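Probable intron-encoded endonuclease 1 (Wickerhamomyces canadensis, PDB 6X1J) cleaves DNA as a LAGLIDADG homing endonuclease, making the cut that starts homing of its intron in the mitochondrial 21S rRNA gene. Local coordinates at residues T30-I35 against H109-K114; K34-T39 against V75-E80; I136-L141 against I184-N189; T158-L163 against I203-Y208. All coordinates share one frame; numbering follows the deposited sequence.

Contact 1 (T30-I35 against H109-K114); sequences TTLSKI and HKAFDK
Thr30 and Leu32 meet Ala111 and Phe112 in a mainly apolar, partly buried contact, where the loop entering helix 34-45 passes the turn entering helix 113-119. No hydrogen bond joins the two segments, and the touch is mostly between carbon atoms. Leu32 CG stands beside its backbone N (chi1 -63°), and from there CD2 comes to 3.7 Å from Phe112 CE1, the two side chains crossing at about a right angle. The same methyl lies 4.1 Å from Ala111 CB, which points across the contact and sits 3.2 Å from Thr30 O. The turn that carries Ala111 is braced from within: Ala111 N donates to His109 ND1 (3.0 Å, 171°) in the plane of the ring, while His109 NE2 bonds Lys26 O. An alanine in place of Leu32 would probably open a gap beside Phe112 CE1 and Ala111 CB. Around the contact, Leu40 of helix 34-45 touches both Leu32 and Phe112, Tyr81 meets the rings of His109 and Phe112 edge-to-face, and Asp113 bonds His58 and Phe59, just ahead of strand 60-65.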
loop_
_atom_site.group_PDB
_atom_site.type_symbol
_atom_site.label_atom_id
_atom_site.label_comp_id
_atom_site.label_asym_id
_atom_site.label_seq_id
_atom_site.Cartn_x
_atom_site.Cartn_y
_atom_site.Cartn_z
ATOM N N THR A 30 10.040 -4.779 -18.229
ATOM C CA THR A 30 10.507 -3.370 -18.334
ATOM C C THR A 30 9.586 -2.429 -17.517
ATOM O O THR A 30 10.121 -1.699 -16.710
ATOM C CB THR A 30 10.687 -2.995 -19.816
ATOM O OG1 THR A 30 9.434 -3.070 -20.482
ATOM C CG2 THR A 30 11.619 -3.913 -20.572
ATOM N N THR A 31 8.259 -2.435 -17.690
ATOM C CA THR A 31 7.336 -1.500 -16.962
ATOM C C THR A 31 6.272 -2.260 -16.127
ATOM O O THR A 31 5.870 -3.375 -16.512
ATOM C CB THR A 31 6.722 -0.491 -17.946
ATOM O OG1 THR A 31 5.940 -1.220 -18.884
ATOM C CG2 THR A 31 7.758 0.303 -18.718
ATOM N N LEU A 32 5.788 -1.671 -15.026
ATOM C CA LEU A 32 4.656 -2.270 -14.258
ATOM C C LEU A 32 3.438 -2.260 -15.173
ATOM O O LEU A 32 3.334 -1.367 -15.999
ATOM C CB LEU A 32 4.386 -1.498 -12.963
ATOM C CG LEU A 32 5.547 -1.515 -11.965
ATOM C CD1 LEU A 32 5.211 -0.723 -10.711
ATOM C CD2 LEU A 32 5.979 -2.942 -11.630
ATOM N N SER A 33 2.604 -3.290 -15.076
ATOM C CA SER A 33 1.253 -3.320 -15.670
ATOM C C SER A 33 0.444 -2.158 -15.070
ATOM O O SER A 33 0.837 -1.666 -13.971
ATOM C CB SER A 33 0.594 -4.671 -15.420
ATOM O OG SER A 33 0.311 -4.861 -14.028
ATOM N N LYS A 34 -0.642 -1.775 -15.752
ATOM C CA LYS A 34 -1.680 -0.867 -15.233
ATOM C C LYS A 34 -2.099 -1.353 -13.830
ATOM O O LYS A 34 -2.089 -0.501 -12.896
ATOM C CB LYS A 34 -2.869 -0.814 -16.204
ATOM C CG LYS A 34 -3.874 0.312 -15.946
ATOM C CD LYS A 34 -5.009 0.395 -16.970
ATOM C CE LYS A 34 -5.877 1.632 -16.866
ATOM N NZ LYS A 34 -6.854 1.590 -15.745
ATOM N N ILE A 35 -2.418 -2.659 -13.679
ATOM C CA ILE A 35 -2.906 -3.211 -12.383
ATOM C C ILE A 35 -1.846 -3.015 -11.313
ATOM O O ILE A 35 -2.179 -2.542 -10.195
ATOM C CB ILE A 35 -3.313 -4.678 -12.504
ATOM C CG1 ILE A 35 -4.609 -4.811 -13.309
ATOM C CG2 ILE A 35 -3.420 -5.288 -11.112
ATOM C CD1 ILE A 35 -5.070 -6.237 -13.518
ATOM N N HIS A 109 14.587 -3.351 -9.420
ATOM C CA HIS A 109 14.177 -3.343 -10.845
ATOM C C HIS A 109 13.718 -1.935 -11.208
ATOM O O HIS A 109 12.908 -1.357 -10.453
ATOM C CB HIS A 109 13.098 -4.371 -11.151
ATOM C CG HIS A 109 12.960 -4.676 -12.607
ATOM N ND1 HIS A 109 12.447 -3.765 -13.502
ATOM C CD2 HIS A 109 13.204 -5.799 -13.321
ATOM C CE1 HIS A 109 12.369 -4.319 -14.701
ATOM N NE2 HIS A 109 12.823 -5.568 -14.620
ATOM N N LYS A 110 14.205 -1.482 -12.363
ATOM C CA LYS A 110 13.944 -0.186 -13.036
ATOM C C LYS A 110 12.437 0.090 -13.121
ATOM O O LYS A 110 12.069 1.238 -13.077
ATOM C CB LYS A 110 14.589 -0.273 -14.432
ATOM C CG LYS A 110 14.506 0.976 -15.300
ATOM C CD LYS A 110 15.114 0.776 -16.688
ATOM C CE LYS A 110 15.951 1.953 -17.148
ATOM N NZ LYS A 110 17.191 2.093 -16.343
ATOM N N ALA A 111 11.596 -0.932 -13.276
ATOM C CA ALA A 111 10.123 -0.789 -13.377
ATOM C C ALA A 111 9.559 -0.036 -12.149
ATOM O O ALA A 111 8.578 0.674 -12.351
ATOM C CB ALA A 111 9.477 -2.140 -13.576
ATOM N N PHE A 112 10.222 -0.074 -10.986
ATOM C CA PHE A 112 9.772 0.554 -9.716
ATOM C C PHE A 112 10.271 2.010 -9.604
ATOM O O PHE A 112 9.799 2.726 -8.689
ATOM C CB PHE A 112 10.200 -0.286 -8.498
ATOM C CG PHE A 112 9.611 -1.684 -8.442
ATOM C CD1 PHE A 112 8.239 -1.891 -8.390
ATOM C CD2 PHE A 112 10.430 -2.812 -8.442
ATOM C CE1 PHE A 112 7.706 -3.179 -8.371
ATOM C CE2 PHE A 112 9.891 -4.092 -8.432
ATOM C CZ PHE A 112 8.532 -4.273 -8.424
ATOM N N ASP A 113 11.141 2.472 -10.511
ATOM C CA ASP A 113 11.837 3.784 -10.389
ATOM C C ASP A 113 10.876 4.967 -10.547
ATOM O O ASP A 113 11.027 5.946 -9.783
ATOM C CB ASP A 113 12.953 3.904 -11.429
ATOM C CG ASP A 113 14.275 3.270 -11.017
ATOM O OD1 ASP A 113 14.390 2.793 -9.859
ATOM O OD2 ASP A 113 15.179 3.270 -11.861
ATOM N N LYS A 114 9.982 4.924 -11.541
ATOM C CA LYS A 114 9.006 6.004 -11.806
ATOM C C LYS A 114 8.224 6.353 -10.526
ATOM O O LYS A 114 8.185 7.549 -10.152
ATOM C CB LYS A 114 8.033 5.599 -12.911
ATOM C CG LYS A 114 7.090 6.739 -13.280
ATOM C CD LYS A 114 6.090 6.396 -14.348
ATOM C CE LYS A 114 4.910 5.642 -13.787
ATOM N NZ LYS A 114 4.019 5.212 -14.880
#

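Contact 2 (K34-T39 against V75-E80); sequences KIQEET and VRVFDE
Gln36 and Thr39, on the first turns of helix 34-45, face Val77, Phe78 and Glu80 at and just after the end of helix 68-77. Along the helix, Lys34 comes first and pairs with Glu38 within its own segment, NZ to OE2. Ile35 supplies a carbonyl that accepts from both Thr39 N and Thr39 OG1, which approach from opposite faces of its plane. Gln36 carries the contact. Its extended chain brings NE2 to two acceptors at once, Val77 O at 2.9 Å (176°) and Glu80 OE1 at 2.8 Å (174°), both close to the amide plane. Its OE1 accepts from Ser33 N and from a water, 2.7 Å away, that also donates to Glu80 OE1. Gripped at both ends, the amide can hardly turn, and the carboxylate beside NE2 would tend to polarise it. Gln36 CB lies 3.7 Å from Phe78 CE1, and Gln36 O meets the edge of that ring, 3.5 Å from CZ. One turn on, Thr39 CG2 stands 4.0 Å from Phe78 CE2 and its OG1 4.0 Å from Val77 CG1, a methyl that also lies over one face of the Phe78 ring, toward its rim. A buried glutamine thus takes up a carbonyl at the C-terminal end of helix 68-77 and ties it to the helix that runs down to Gly46 and Asp47 at the potassium sites, the first LAGLIDADG helix of this family.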
loop_
_atom_site.group_PDB
_atom_site.type_symbol
_atom_site.label_atom_id
_atom_site.label_comp_id
_atom_site.label_asym_id
_atom_site.label_seq_id
_atom_site.Cartn_x
_atom_site.Cartn_y
_atom_site.Cartn_z
ATOM N N LYS A 34 -0.642 -1.775 -15.752
ATOM C CA LYS A 34 -1.680 -0.867 -15.233
ATOM C C LYS A 34 -2.099 -1.353 -13.830
ATOM O O LYS A 34 -2.089 -0.501 -12.896
ATOM C CB LYS A 34 -2.869 -0.814 -16.204
ATOM C CG LYS A 34 -3.874 0.312 -15.946
ATOM C CD LYS A 34 -5.009 0.395 -16.970
ATOM C CE LYS A 34 -5.877 1.632 -16.866
ATOM N NZ LYS A 34 -6.854 1.590 -15.745
ATOM N N ILE A 35 -2.418 -2.659 -13.679
ATOM C CA ILE A 35 -2.906 -3.211 -12.383
ATOM C C ILE A 35 -1.846 -3.015 -11.313
ATOM O O ILE A 35 -2.179 -2.542 -10.195
ATOM C CB ILE A 35 -3.313 -4.678 -12.504
ATOM C CG1 ILE A 35 -4.609 -4.811 -13.309
ATOM C CG2 ILE A 35 -3.420 -5.288 -11.112
ATOM C CD1 ILE A 35 -5.070 -6.237 -13.518
ATOM N N GLN A 36 -0.615 -3.367 -11.621
ATOM C CA GLN A 36 0.481 -3.289 -10.630
ATOM C C GLN A 36 0.703 -1.836 -10.240
ATOM O O GLN A 36 0.968 -1.568 -9.053
ATOM C CB GLN A 36 1.741 -3.896 -11.224
ATOM C CG GLN A 36 1.641 -5.407 -11.308
ATOM C CD GLN A 36 2.667 -6.058 -12.206
ATOM O OE1 GLN A 36 3.226 -5.455 -13.125
ATOM N NE2 GLN A 36 2.939 -7.314 -11.898
ATOM N N GLU A 37 0.600 -0.936 -11.215
ATOM C CA GLU A 37 0.970 0.477 -10.994
ATOM C C GLU A 37 -0.055 1.018 -9.998
ATOM O O GLU A 37 0.381 1.629 -9.021
ATOM C CB GLU A 37 1.005 1.254 -12.310
ATOM C CG GLU A 37 1.433 2.696 -12.144
ATOM C CD GLU A 37 1.053 3.602 -13.312
ATOM O OE1 GLU A 37 1.208 3.157 -14.463
ATOM O OE2 GLU A 37 0.591 4.752 -13.071
ATOM N N GLU A 38 -1.341 0.794 -10.286
ATOM C CA GLU A 38 -2.494 1.354 -9.520
ATOM C C GLU A 38 -2.534 0.697 -8.153
ATOM O O GLU A 38 -2.723 1.413 -7.166
ATOM C CB GLU A 38 -3.825 1.232 -10.274
ATOM C CG GLU A 38 -3.831 2.042 -11.563
ATOM C CD GLU A 38 -5.070 1.882 -12.432
ATOM O OE1 GLU A 38 -6.116 1.404 -11.932
ATOM O OE2 GLU A 38 -4.992 2.254 -13.614
ATOM N N THR A 39 -2.303 -0.614 -8.072
ATOM C CA THR A 39 -2.155 -1.296 -6.766
ATOM C C THR A 39 -1.059 -0.571 -5.961
ATOM O O THR A 39 -1.251 -0.252 -4.772
ATOM C CB THR A 39 -1.832 -2.788 -6.958
ATOM O OG1 THR A 39 -2.900 -3.426 -7.669
ATOM C CG2 THR A 39 -1.623 -3.443 -5.626
ATOM N N VAL A 75 2.046 -10.337 -2.935
ATOM C CA VAL A 75 3.076 -11.132 -3.653
ATOM C C VAL A 75 2.513 -11.691 -4.966
ATOM O O VAL A 75 3.244 -11.587 -5.957
ATOM C CB VAL A 75 3.734 -12.186 -2.761
ATOM C CG1 VAL A 75 4.540 -13.183 -3.581
ATOM C CG2 VAL A 75 4.640 -11.527 -1.739
ATOM N N ARG A 76 1.292 -12.223 -5.038
ATOM C CA ARG A 76 0.752 -12.704 -6.350
ATOM C C ARG A 76 0.634 -11.508 -7.309
ATOM O O ARG A 76 1.064 -11.673 -8.466
ATOM C CB ARG A 76 -0.553 -13.496 -6.235
ATOM C CG ARG A 76 -0.370 -14.930 -5.736
ATOM C CD ARG A 76 -1.598 -15.857 -5.691
ATOM N NE ARG A 76 -2.768 -15.286 -5.014
ATOM C CZ ARG A 76 -3.024 -15.296 -3.686
ATOM N NH1 ARG A 76 -4.113 -14.698 -3.222
ATOM N NH2 ARG A 76 -2.198 -15.867 -2.816
ATOM N N VAL A 77 0.173 -10.317 -6.866
ATOM C CA VAL A 77 0.063 -9.116 -7.775
ATOM C C VAL A 77 1.441 -8.782 -8.404
ATOM O O VAL A 77 1.524 -8.494 -9.595
ATOM C CB VAL A 77 -0.522 -7.883 -7.044
ATOM C CG1 VAL A 77 -0.505 -6.654 -7.943
ATOM C CG2 VAL A 77 -1.917 -8.116 -6.520
ATOM N N PHE A 78 2.508 -8.772 -7.620
ATOM C CA PHE A 78 3.889 -8.515 -8.064
ATOM C C PHE A 78 4.683 -9.834 -8.217
ATOM O O PHE A 78 5.879 -9.885 -7.860
ATOM C CB PHE A 78 4.506 -7.551 -7.048
ATOM C CG PHE A 78 3.748 -6.243 -6.952
ATOM C CD1 PHE A 78 3.904 -5.263 -7.929
ATOM C CD2 PHE A 78 2.855 -6.008 -5.910
ATOM C CE1 PHE A 78 3.210 -4.061 -7.843
ATOM C CE2 PHE A 78 2.166 -4.805 -5.830
ATOM C CZ PHE A 78 2.336 -3.842 -6.802
ATOM N N ASP A 79 4.036 -10.897 -8.691
ATOM C CA ASP A 79 4.615 -12.279 -8.708
ATOM C C ASP A 79 6.030 -12.303 -9.344
ATOM O O ASP A 79 7.022 -12.696 -8.637
ATOM C CB ASP A 79 3.651 -13.229 -9.425
ATOM C CG ASP A 79 4.001 -14.668 -9.117
ATOM O OD1 ASP A 79 4.303 -14.952 -7.914
ATOM O OD2 ASP A 79 4.045 -15.467 -10.079
ATOM N N GLU A 80 6.147 -11.825 -10.589
ATOM C CA GLU A 80 7.422 -11.753 -11.367
ATOM C C GLU A 80 8.588 -11.273 -10.507
ATOM O O GLU A 80 9.697 -11.675 -10.798
ATOM C CB GLU A 80 7.459 -10.631 -12.410
ATOM C CG GLU A 80 6.343 -10.617 -13.421
ATOM C CD GLU A 80 5.049 -9.977 -12.990
ATOM O OE1 GLU A 80 4.743 -8.868 -13.446
ATOM O OE2 GLU A 80 4.334 -10.623 -12.251
HETATM O O HOH W 1 5.197 -6.461 -14.605
#

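Contact 3 (I136-L141 against I184-N189)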
loop_
_atom_site.group_PDB
_atom_site.type_symbol
_atom_site.label_atom_id
_atom_site.label_comp_id
_atom_site.label_asym_id
_atom_site.label_seq_id
_atom_site.Cartn_x
_atom_site.Cartn_y
_atom_site.Cartn_z
ATOM N N ILE A 136 -4.230 8.263 -8.825
ATOM C CA ILE A 136 -5.077 7.460 -7.892
ATOM C C ILE A 136 -6.355 7.010 -8.608
ATOM O O ILE A 136 -7.120 7.847 -9.014
ATOM C CB ILE A 136 -5.356 8.232 -6.610
ATOM C CG1 ILE A 136 -4.080 8.408 -5.786
ATOM C CG2 ILE A 136 -6.451 7.531 -5.829
ATOM C CD1 ILE A 136 -4.278 9.014 -4.418
ATOM N N THR A 137 -6.567 5.706 -8.768
ATOM C CA THR A 137 -7.865 5.146 -9.225
ATOM C C THR A 137 -8.577 4.483 -8.012
ATOM O O THR A 137 -8.028 4.436 -6.898
ATOM C CB THR A 137 -7.642 4.195 -10.418
ATOM O OG1 THR A 137 -7.058 2.985 -9.930
ATOM C CG2 THR A 137 -6.745 4.811 -11.481
ATOM N N GLU A 138 -9.787 4.011 -8.209
ATOM C CA GLU A 138 -10.515 3.226 -7.169
ATOM C C GLU A 138 -9.702 1.986 -6.760
ATOM O O GLU A 138 -9.682 1.724 -5.538
ATOM C CB GLU A 138 -11.888 2.768 -7.666
ATOM C CG GLU A 138 -12.825 3.902 -8.025
ATOM C CD GLU A 138 -12.778 4.280 -9.489
ATOM O OE1 GLU A 138 -11.749 3.944 -10.175
ATOM O OE2 GLU A 138 -13.755 4.920 -9.929
ATOM N N ARG A 139 -8.963 1.331 -7.690
ATOM C CA ARG A 139 -8.091 0.197 -7.318
ATOM C C ARG A 139 -7.074 0.719 -6.289
ATOM O O ARG A 139 -6.950 0.075 -5.218
ATOM C CB ARG A 139 -7.492 -0.494 -8.555
ATOM C CG ARG A 139 -6.660 -1.739 -8.244
ATOM C CD ARG A 139 -5.995 -2.361 -9.479
ATOM N NE ARG A 139 -6.950 -2.956 -10.408
ATOM C CZ ARG A 139 -7.344 -4.229 -10.385
ATOM N NH1 ARG A 139 -6.876 -5.057 -9.454
ATOM N NH2 ARG A 139 -8.241 -4.640 -11.271
ATOM N N SER A 140 -6.405 1.854 -6.563
ATOM C CA SER A 140 -5.414 2.480 -5.641
ATOM C C SER A 140 -6.094 2.758 -4.294
ATOM O O SER A 140 -5.488 2.454 -3.232
ATOM C CB SER A 140 -4.786 3.796 -6.181
ATOM O OG SER A 140 -4.358 3.709 -7.539
ATOM N N LEU A 141 -7.289 3.341 -4.330
ATOM C CA LEU A 141 -8.042 3.693 -3.076
ATOM C C LEU A 141 -8.248 2.449 -2.206
ATOM O O LEU A 141 -8.106 2.577 -0.969
ATOM C CB LEU A 141 -9.418 4.266 -3.402
ATOM C CG LEU A 141 -9.474 5.733 -3.812
ATOM C CD1 LEU A 141 -10.923 6.113 -4.031
ATOM C CD2 LEU A 141 -8.838 6.619 -2.760
ATOM N N ILE A 184 -12.985 16.230 -5.272
ATOM C CA ILE A 184 -13.287 16.590 -6.689
ATOM C C ILE A 184 -13.319 15.322 -7.546
ATOM O O ILE A 184 -14.301 15.141 -8.287
ATOM C CB ILE A 184 -12.286 17.640 -7.207
ATOM C CG1 ILE A 184 -12.596 18.995 -6.563
ATOM C CG2 ILE A 184 -12.284 17.711 -8.739
ATOM C CD1 ILE A 184 -11.376 19.820 -6.259
ATOM N N LYS A 185 -12.317 14.446 -7.461
ATOM C CA LYS A 185 -12.267 13.288 -8.417
ATOM C C LYS A 185 -13.334 12.210 -8.136
ATOM O O LYS A 185 -13.849 11.666 -9.112
ATOM C CB LYS A 185 -10.883 12.652 -8.456
ATOM C CG LYS A 185 -10.727 11.629 -9.571
ATOM C CD LYS A 185 -9.312 11.156 -9.671
ATOM C CE LYS A 185 -9.062 10.298 -10.883
ATOM N NZ LYS A 185 -7.623 10.000 -10.872
ATOM N N PHE A 186 -13.667 11.890 -6.876
ATOM C CA PHE A 186 -14.597 10.786 -6.534
ATOM C C PHE A 186 -15.906 11.322 -5.930
ATOM O O PHE A 186 -16.769 10.518 -5.562
ATOM C CB PHE A 186 -13.869 9.798 -5.625
ATOM C CG PHE A 186 -12.617 9.240 -6.240
ATOM C CD1 PHE A 186 -12.686 8.354 -7.301
ATOM C CD2 PHE A 186 -11.370 9.595 -5.759
ATOM C CE1 PHE A 186 -11.527 7.866 -7.894
ATOM C CE2 PHE A 186 -10.219 9.105 -6.347
ATOM C CZ PHE A 186 -10.298 8.238 -7.413
ATOM N N ASN A 187 -16.060 12.643 -5.899
ATOM C CA ASN A 187 -17.174 13.369 -5.256
ATOM C C ASN A 187 -17.415 12.811 -3.852
ATOM O O ASN A 187 -18.523 12.439 -3.534
ATOM C CB ASN A 187 -18.439 13.380 -6.120
ATOM C CG ASN A 187 -19.270 14.614 -5.816
ATOM O OD1 ASN A 187 -18.765 15.574 -5.214
ATOM N ND2 ASN A 187 -20.545 14.580 -6.180
ATOM N N LEU A 188 -16.385 12.824 -3.029
ATOM C CA LEU A 188 -16.498 12.520 -1.586
ATOM C C LEU A 188 -16.652 13.852 -0.840
ATOM O O LEU A 188 -16.416 14.890 -1.458
ATOM C CB LEU A 188 -15.222 11.795 -1.157
ATOM C CG LEU A 188 -15.081 10.369 -1.695
ATOM C CD1 LEU A 188 -13.664 9.878 -1.433
ATOM C CD2 LEU A 188 -16.119 9.461 -1.049
ATOM N N ASN A 189 -16.906 13.774 0.461
ATOM C CA ASN A 189 -16.946 14.907 1.415
ATOM C C ASN A 189 -15.997 14.621 2.567
ATOM O O ASN A 189 -16.366 14.932 3.718
ATOM C CB ASN A 189 -18.353 15.143 1.940
ATOM C CG ASN A 189 -19.302 15.484 0.818
ATOM O OD1 ASN A 189 -19.390 16.657 0.445
ATOM N ND2 ASN A 189 -19.953 14.470 0.254
#
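Lys185, late in helix 172-186, reaches Ile136 with its fully extended chain, and NZ donates to Ile136 O at 2.9 Å, tilted 29° from the carbonyl plane. The same ammonium group also bonds Val132 O and Leu133 O, so one positive charge gathers three carbonyls at and just beyond helix 131-134. Phe186 follows and carries most of the apolar contact. Leu141 CD1 sits over the centre of one face, a CH-pi contact 3.9 Å from the ring centroid, while Lys185 CG lies over the opposite face, so the ring is sandwiched. Leu141 belongs to helix 138-148, the second LAGLIDADG helix, which runs on to Asp147 and Asp148 at the potassium sites; Phe186 thus packs on that helix's first turn. At the ring's edge CZ comes within 3.6 Å of Ile136 O, and CE2 lies 4.1 Å from Ile136 CG2. Glu138, bent at chi2 (93°), brings CD to 4.1 Å from Phe186 CE1. Past the ring, Leu188 touches Leu210 of helix 208-215.

Contact 4 (T158-L163 against I203-Y208); sequences TKNKSL and IPNKDY
Leu163 and Ile203 form an antiparallel hydrogen-bonded pair where strand 163-165 begins and strand 198-203 ends, and the loops flanking them meet at one margin of a four-stranded antiparallel sheet, close to the bound DNA. Leu163 N donates to Ile203 O at 2.9 Å, and Ile203 N to Leu163 O at 2.7 Å; both side chains lie on the face covered by Phe211 of helix 208-215. Just outside the pair, Ser162 CA makes a CA-H...O contact with Ile203 O. Ahead of the strand the loop bends through an ST turn, Thr158 OG1 accepting from Asn160 N, and an Asx turn, Asn160 OD1 taking Ser162 N from well above its carbonyl plane and Ser162 OG at 2.8 Å; that hydroxyl also bonds Tyr202 OH. An alanine in place of Asn160 would probably leave both Ser162 N and Ser162 OG without this acceptor and the turn freer to move. Asn205 has CG anti to its backbone N (chi1 177°), and its OD1 accepts from Lys161 N, 2.9 Å away. Lys161 CD lies over one face of Tyr208, toward the rim, 3.9 Å from the ring centroid in a CH-pi contact, while Tyr208 OH bonds Leu227 O. Thr158 and Asn160 each pack against a DNA phosphate. The sheet is one of two forming the DNA-binding saddle of LAGLIDADG endonucleases, and this loop meets the DNA backbone at its margin.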
loop_
_atom_site.group_PDB
_atom_site.type_symbol
_atom_site.label_atom_id
_atom_site.label_comp_id
_atom_site.label_asym_id
_atom_site.label_seq_id
_atom_site.Cartn_x
_atom_site.Cartn_y
_atom_site.Cartn_z
ATOM N N THR A 158 -22.705 -0.134 16.148
ATOM C CA THR A 158 -22.885 1.295 15.784
ATOM C C THR A 158 -23.689 1.409 14.484
ATOM O O THR A 158 -23.754 0.437 13.669
ATOM C CB THR A 158 -21.560 2.032 15.613
ATOM O OG1 THR A 158 -21.868 3.433 15.559
ATOM C CG2 THR A 158 -20.810 1.563 14.376
ATOM N N LYS A 159 -24.271 2.576 14.279
ATOM C CA LYS A 159 -24.931 2.917 12.996
ATOM C C LYS A 159 -24.038 3.930 12.267
ATOM O O LYS A 159 -24.403 4.345 11.169
ATOM C CB LYS A 159 -26.356 3.382 13.310
ATOM C CG LYS A 159 -27.223 2.327 14.000
ATOM C CD LYS A 159 -28.060 1.503 13.031
ATOM C CE LYS A 159 -28.621 0.222 13.623
ATOM N NZ LYS A 159 -29.698 -0.362 12.775
ATOM N N ASN A 160 -22.985 4.401 12.925
ATOM C CA ASN A 160 -22.072 5.426 12.356
ATOM C C ASN A 160 -21.012 4.701 11.525
ATOM O O ASN A 160 -20.080 4.154 12.138
ATOM C CB ASN A 160 -21.354 6.248 13.420
ATOM C CG ASN A 160 -20.543 7.407 12.873
ATOM O OD1 ASN A 160 -20.520 7.670 11.648
ATOM N ND2 ASN A 160 -19.897 8.117 13.800
ATOM N N LYS A 161 -21.140 4.759 10.200
ATOM C CA LYS A 161 -20.231 4.060 9.233
ATOM C C LYS A 161 -19.167 5.012 8.660
ATOM O O LYS A 161 -18.621 4.728 7.530
ATOM C CB LYS A 161 -21.075 3.490 8.095
ATOM C CG LYS A 161 -22.133 2.500 8.539
ATOM C CD LYS A 161 -23.027 2.023 7.411
ATOM C CE LYS A 161 -24.107 1.088 7.913
ATOM N NZ LYS A 161 -24.451 0.036 6.930
ATOM N N SER A 162 -18.856 6.097 9.384
ATOM C CA SER A 162 -17.666 6.943 9.136
ATOM C C SER A 162 -16.403 6.057 9.112
ATOM O O SER A 162 -16.295 5.081 9.885
ATOM C CB SER A 162 -17.587 8.054 10.144
ATOM O OG SER A 162 -18.682 8.952 9.959
ATOM N N LEU A 163 -15.500 6.357 8.183
ATOM C CA LEU A 163 -14.209 5.660 7.980
ATOM C C LEU A 163 -13.058 6.662 8.063
ATOM O O LEU A 163 -13.296 7.854 8.045
ATOM C CB LEU A 163 -14.236 4.987 6.612
ATOM C CG LEU A 163 -15.346 3.954 6.440
ATOM C CD1 LEU A 163 -15.458 3.536 4.975
ATOM C CD2 LEU A 163 -15.092 2.754 7.353
ATOM N N ILE A 203 -13.877 10.091 6.579
ATOM C CA ILE A 203 -14.907 9.897 5.520
ATOM C C ILE A 203 -16.254 9.776 6.212
ATOM O O ILE A 203 -16.522 8.741 6.806
ATOM C CB ILE A 203 -14.625 8.652 4.676
ATOM C CG1 ILE A 203 -13.210 8.696 4.085
ATOM C CG2 ILE A 203 -15.721 8.461 3.611
ATOM C CD1 ILE A 203 -12.736 7.362 3.482
ATOM N N PRO A 204 -17.148 10.792 6.095
ATOM C CA PRO A 204 -18.345 10.862 6.932
ATOM C C PRO A 204 -19.284 9.719 6.540
ATOM O O PRO A 204 -19.126 9.193 5.451
ATOM C CB PRO A 204 -18.959 12.211 6.546
ATOM C CG PRO A 204 -18.582 12.314 5.062
ATOM C CD PRO A 204 -17.140 11.855 5.061
ATOM N N ASN A 205 -20.222 9.412 7.436
ATOM C CA ASN A 205 -21.238 8.354 7.293
ATOM C C ASN A 205 -21.992 8.504 5.972
ATOM O O ASN A 205 -22.368 7.476 5.374
ATOM C CB ASN A 205 -22.233 8.345 8.462
ATOM C CG ASN A 205 -23.313 7.309 8.253
ATOM O OD1 ASN A 205 -23.039 6.121 8.427
ATOM N ND2 ASN A 205 -24.493 7.727 7.789
ATOM N N LYS A 206 -22.265 9.729 5.559
ATOM C CA LYS A 206 -23.128 9.928 4.370
ATOM C C LYS A 206 -22.307 9.651 3.101
ATOM O O LYS A 206 -22.958 9.524 2.037
ATOM C CB LYS A 206 -23.722 11.335 4.382
ATOM C CG LYS A 206 -22.791 12.475 4.007
ATOM C CD LYS A 206 -23.428 13.818 4.306
ATOM C CE LYS A 206 -22.831 14.970 3.539
ATOM N NZ LYS A 206 -21.446 15.233 3.978
ATOM N N ASP A 207 -20.967 9.517 3.196
ATOM C CA ASP A 207 -20.138 9.030 2.048
ATOM C C ASP A 207 -20.043 7.497 2.023
ATOM O O ASP A 207 -19.473 6.951 1.048
ATOM C CB ASP A 207 -18.721 9.609 2.058
ATOM C CG ASP A 207 -18.659 11.010 1.505
ATOM O OD1 ASP A 207 -19.650 11.403 0.843
ATOM O OD2 ASP A 207 -17.638 11.692 1.754
ATOM N N TYR A 208 -20.608 6.790 3.001
ATOM C CA TYR A 208 -20.351 5.322 3.140
ATOM C C TYR A 208 -20.776 4.536 1.899
ATOM O O TYR A 208 -19.957 3.757 1.446
ATOM C CB TYR A 208 -21.056 4.667 4.329
ATOM C CG TYR A 208 -20.738 3.196 4.415
ATOM C CD1 TYR A 208 -19.525 2.764 4.923
ATOM C CD2 TYR A 208 -21.617 2.240 3.943
ATOM C CE1 TYR A 208 -19.214 1.417 5.001
ATOM C CE2 TYR A 208 -21.316 0.886 4.002
ATOM C CZ TYR A 208 -20.110 0.468 4.546
ATOM O OH TYR A 208 -19.779 -0.862 4.608
HETATM O O HOH W 2 -17.981 6.289 5.438
#

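In the fold
Contacts 1 and 2 start from one stretch and share helix 34-45: the first is partly buried and apolar, the second buried and centred on a polar amide with all its bonds provided for. Contact 3, on the opposite LAGLIDADG helix, mixes the two chemistries, a charged tip beside a sandwiched ring. It joins contact 2 directly, since Glu38 bonds Thr137 and Ser140 across the helix pair. Contact 4, farthest from the chain's centre and nearest the DNA, relies on backbone pairing and side-chain turns; Asn189 N to Asp207 OD2 links it to contact 3. Contacts 1 and 4 lie on opposite sides of the chain's centre, about 36 Å apart between centres.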